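Local coordinates for protein DNA-directed RNA polymerase subunit Rpo11 (Thermoplasma acidophilum, PDB 1XPP) that is a subunit of archaeal DNA-directed RNA polymerase, the enzyme that transcribes DNA into RNA, and probably contributes to assembly of the complex through its dimerisation domain, at residues D[50-55]-D[64-69]. Numbering follows the deposited sequence.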
ATOM      1  N   GLU D  50       2.628 -21.327 -18.611  1.00 26.53           N
ATOM      2  CA  GLU D  50       1.788 -21.293 -17.431  1.00 25.15           C
ATOM      3  C   GLU D  50       1.745 -19.876 -16.909  1.00 23.13           C
ATOM      4  O   GLU D  50       2.714 -19.149 -17.016  1.00 23.30           O
ATOM      5  CB  GLU D  50       2.338 -22.212 -16.330  1.00 27.04           C
ATOM      6  CG  GLU D  50       1.567 -23.534 -16.175  1.00 31.44           C
ATOM      7  CD  GLU D  50       2.253 -24.495 -15.231  1.00 36.20           C
ATOM      8  OE1 GLU D  50       2.410 -25.685 -15.603  1.00 37.08           O
ATOM      9  OE2 GLU D  50       2.648 -24.057 -14.123  1.00 38.87           O
ATOM     10  N   ALA D  51       0.606 -19.513 -16.357  1.00 22.27           N
ATOM     11  CA  ALA D  51       0.473 -18.234 -15.654  1.00 20.35           C
ATOM     12  C   ALA D  51      -0.502 -18.445 -14.534  1.00 20.12           C
ATOM     13  O   ALA D  51      -1.622 -18.929 -14.746  1.00 20.32           O
ATOM     14  CB  ALA D  51      -0.001 -17.144 -16.577  1.00 20.14           C
ATOM     15  N   ARG D  52      -0.072 -18.067 -13.333  1.00 18.96           N
ATOM     16  CA  ARG D  52      -0.847 -18.336 -12.136  1.00 18.89           C
ATOM     17  C   ARG D  52      -0.823 -17.135 -11.224  1.00 17.70           C
ATOM     18  O   ARG D  52       0.197 -16.457 -11.111  1.00 17.51           O
ATOM     19  CB  ARG D  52      -0.227 -19.491 -11.360  1.00 19.26           C
ATOM     20  CG  ARG D  52      -0.021 -20.769 -12.166  1.00 24.80           C
ATOM     21  CD  ARG D  52      -1.276 -21.629 -12.126  1.00 31.31           C
ATOM     22  NE  ARG D  52      -1.750 -21.778 -10.755  1.00 39.62           N
ATOM     23  CZ  ARG D  52      -2.678 -22.643 -10.359  1.00 42.00           C
ATOM     24  NH1 ARG D  52      -3.243 -23.469 -11.236  1.00 44.21           N
ATOM     25  NH2 ARG D  52      -3.033 -22.689  -9.076  1.00 44.07           N
ATOM     26  N   TYR D  53      -1.934 -16.884 -10.551  1.00 16.82           N
ATOM     27  CA  TYR D  53      -1.899 -15.979  -9.412  1.00 16.66           C
ATOM     28  C   TYR D  53      -2.033 -16.778  -8.145  1.00 17.14           C
ATOM     29  O   TYR D  53      -2.681 -17.846  -8.130  1.00 17.87           O
ATOM     30  CB  TYR D  53      -3.014 -14.931  -9.473  1.00 17.32           C
ATOM     31  CG  TYR D  53      -4.418 -15.484  -9.560  1.00 16.33           C
ATOM     32  CD1 TYR D  53      -5.119 -15.866  -8.395  1.00 21.97           C
ATOM     33  CD2 TYR D  53      -5.050 -15.608 -10.788  1.00 19.93           C
ATOM     34  CE1 TYR D  53      -6.414 -16.375  -8.484  1.00 23.97           C
ATOM     35  CE2 TYR D  53      -6.342 -16.090 -10.880  1.00 20.90           C
ATOM     36  CZ  TYR D  53      -7.016 -16.477  -9.730  1.00 25.64           C
ATOM     37  OH  TYR D  53      -8.304 -16.966  -9.858  1.00 29.07           O
ATOM     38  N   TYR D  54      -1.468 -16.215  -7.087  1.00 16.55           N
ATOM     39  CA  TYR D  54      -1.560 -16.791  -5.743  1.00 16.40           C
ATOM     40  C   TYR D  54      -2.016 -15.679  -4.838  1.00 17.39           C
ATOM     41  O   TYR D  54      -1.287 -14.713  -4.574  1.00 18.50           O
ATOM     42  CB  TYR D  54      -0.237 -17.357  -5.275  1.00 16.79           C
ATOM     43  CG  TYR D  54       0.355 -18.335  -6.261  1.00 15.97           C
ATOM     44  CD1 TYR D  54       1.214 -17.904  -7.291  1.00 18.37           C
ATOM     45  CD2 TYR D  54       0.025 -19.686  -6.196  1.00 18.78           C
ATOM     46  CE1 TYR D  54       1.774 -18.827  -8.195  1.00 18.25           C
ATOM     47  CE2 TYR D  54       0.563 -20.589  -7.088  1.00 18.17           C
ATOM     48  CZ  TYR D  54       1.426 -20.162  -8.074  1.00 19.06           C
ATOM     49  OH  TYR D  54       1.922 -21.125  -8.919  1.00 24.52           O
ATOM     50  N   ILE D  55      -3.253 -15.795  -4.372  1.00 18.97           N
ATOM     51  CA  ILE D  55      -3.787 -14.746  -3.539  1.00 21.05           C
ATOM     52  C   ILE D  55      -4.177 -15.331  -2.202  1.00 23.05           C
ATOM     53  O   ILE D  55      -3.598 -14.962  -1.171  1.00 24.42           O
ATOM     54  CB  ILE D  55      -4.961 -14.043  -4.219  1.00 22.04           C
ATOM     55  CG1 ILE D  55      -4.470 -13.312  -5.460  1.00 21.42           C
ATOM     56  CG2 ILE D  55      -5.629 -13.057  -3.253  1.00 23.07           C
ATOM     57  CD1 ILE D  55      -5.572 -12.871  -6.422  1.00 27.64           C
ATOM     58  N   GLN D  64       1.286 -13.146  -5.248  1.00 16.18           N
ATOM     59  CA  GLN D  64       2.344 -13.342  -6.209  1.00 16.39           C
ATOM     60  C   GLN D  64       1.729 -13.795  -7.528  1.00 15.60           C
ATOM     61  O   GLN D  64       0.623 -14.370  -7.573  1.00 16.58           O
ATOM     62  CB  GLN D  64       3.291 -14.425  -5.737  1.00 16.62           C
ATOM     63  CG  GLN D  64       4.238 -14.003  -4.601  1.00 17.11           C
ATOM     64  CD  GLN D  64       5.078 -15.142  -4.075  1.00 16.53           C
ATOM     65  OE1 GLN D  64       5.602 -15.939  -4.845  1.00 18.75           O
ATOM     66  NE2 GLN D  64       5.260 -15.183  -2.748  1.00 18.36           N
ATOM     67  N   ILE D  65       2.418 -13.458  -8.618  1.00 15.08           N
ATOM     68  CA  ILE D  65       2.110 -14.059  -9.905  1.00 15.24           C
ATOM     69  C   ILE D  65       3.350 -14.754 -10.451  1.00 15.11           C
ATOM     70  O   ILE D  65       4.473 -14.321 -10.205  1.00 17.44           O
ATOM     71  CB  ILE D  65       1.529 -13.026 -10.937  1.00 14.55           C
ATOM     72  CG1 ILE D  65       2.542 -11.941 -11.289  1.00 19.09           C
ATOM     73  CG2 ILE D  65       0.246 -12.418 -10.436  1.00 15.53           C
ATOM     74  CD1 ILE D  65       2.183 -11.169 -12.562  1.00 20.76           C
ATOM     75  N   TYR D  66       3.117 -15.875 -11.148  1.00 15.31           N
ATOM     76  CA  TYR D  66       4.158 -16.707 -11.716  1.00 15.48           C
ATOM     77  C   TYR D  66       3.838 -16.913 -13.206  1.00 15.79           C
ATOM     78  O   TYR D  66       2.703 -17.242 -13.568  1.00 16.06           O
ATOM     79  CB  TYR D  66       4.117 -18.082 -11.047  1.00 15.76           C
ATOM     80  CG  TYR D  66       4.935 -19.139 -11.749  1.00 18.33           C
ATOM     81  CD1 TYR D  66       6.326 -19.013 -11.868  1.00 19.24           C
ATOM     82  CD2 TYR D  66       4.319 -20.224 -12.324  1.00 20.38           C
ATOM     83  CE1 TYR D  66       7.070 -20.005 -12.515  1.00 21.74           C
ATOM     84  CE2 TYR D  66       5.054 -21.210 -12.967  1.00 23.73           C
ATOM     85  CZ  TYR D  66       6.410 -21.087 -13.048  1.00 21.66           C
ATOM     86  OH  TYR D  66       7.120 -22.065 -13.709  1.00 26.73           O
ATOM     87  N   VAL D  67       4.845 -16.716 -14.044  1.00 16.31           N
ATOM     88  CA  VAL D  67       4.662 -16.871 -15.485  1.00 17.19           C
ATOM     89  C   VAL D  67       5.824 -17.691 -16.016  1.00 17.63           C
ATOM     90  O   VAL D  67       6.979 -17.380 -15.729  1.00 18.53           O
ATOM     91  CB  VAL D  67       4.649 -15.477 -16.208  1.00 15.89           C
ATOM     92  CG1 VAL D  67       4.456 -15.641 -17.704  1.00 18.23           C
ATOM     93  CG2 VAL D  67       3.544 -14.564 -15.639  1.00 18.66           C
ATOM     94  N   ARG D  68       5.497 -18.726 -16.772  1.00 19.00           N
ATOM     95  CA  ARG D  68       6.504 -19.472 -17.536  1.00 21.30           C
ATOM     96  C   ARG D  68       6.146 -19.448 -19.021  1.00 21.06           C
ATOM     97  O   ARG D  68       5.017 -19.684 -19.391  1.00 21.54           O
ATOM     98  CB  ARG D  68       6.616 -20.912 -17.052  1.00 22.05           C
ATOM     99  CG  ARG D  68       7.679 -21.745 -17.815  1.00 26.46           C
ATOM    100  CD  ARG D  68       7.863 -23.138 -17.190  1.00 31.39           C
ATOM    101  NE  ARG D  68       6.599 -23.731 -16.770  1.00 35.73           N
ATOM    102  CZ  ARG D  68       5.929 -24.657 -17.451  1.00 38.55           C
ATOM    103  NH1 ARG D  68       6.404 -25.128 -18.596  1.00 41.38           N
ATOM    104  NH2 ARG D  68       4.781 -25.125 -16.977  1.00 40.76           N
ATOM    105  N   VAL D  69       7.155 -19.194 -19.852  1.00 22.67           N
ATOM    106  CA  VAL D  69       6.964 -19.078 -21.304  1.00 24.04           C
ATOM    107  C   VAL D  69       7.553 -20.286 -22.073  1.00 26.16           C
ATOM    108  O   VAL D  69       8.533 -20.899 -21.609  1.00 27.59           O
ATOM    109  CB  VAL D  69       7.566 -17.729 -21.818  1.00 23.05           C
ATOM    110  CG1 VAL D  69       6.788 -16.519 -21.203  1.00 23.17           C
ATOM    111  CG2 VAL D  69       9.034 -17.596 -21.520  1.00 23.72           C
TER
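Residues 50-54 and 64-69 run antiparallel; the axes of the two short segments are 179° apart and 4.7 Å from each other at closest approach. Three antiparallel hydrogen-bonded pairs, Glu50 with Arg68, Arg52 with Tyr66 and Tyr54 with Gln64, fix the register with six backbone hydrogen bonds. The shortest include Arg68 N to Glu50 O at 2.8 Å, nearly straight at 168° at the hydrogen. At the intervening non-hydrogen-bonded pairs the CA atoms come closer, 4.4 Å between Ala51 CA and Val67 CA, and a CA-H...O contact brings Ala51 CA to 3.2 Å from Tyr66 O.

The face bearing Ala51, Tyr53, Ile65 and Val67 is the closely packed one. Its side chains touch each other sparingly, Tyr53 CB meeting Ile65 CG2 at 4.2 Å. Ala51 and Tyr53 rest on helix 32-42, Val67 on Ile78 of helix 74-105, and Ile65 on Val25 of the neighbouring strand. Ala51, Ile65 and Val67 are buried there.

Across the sheet lies the looser, more solvent-accessible face, where Arg52 is exposed and its guanidinium end runs off from the partner strand. Tyr54 and Tyr66 point the same way side by side, but the rings do not stack: Tyr54 presents its edge, with CE1 3.8 Å from Tyr66 CB. Glu50, extended beyond CG, lies alongside Arg68, whose chain bends at chi3 so that NH2 reaches Glu50 OE1 at 2.8 Å. This salt bridge is made at the guanidinium edge, with the two planes 86° apart. Asp49 takes NH1 of the same group, so two acidic residues share its charge. An alanine at Glu50 would remove the carboxylate and probably leave the guanidinium less firmly oriented, dependent on Asp49.

The pair forms a beta hairpin within the helix-backed antiparallel sheet of the Rpb3/Rpb11 dimerisation domain.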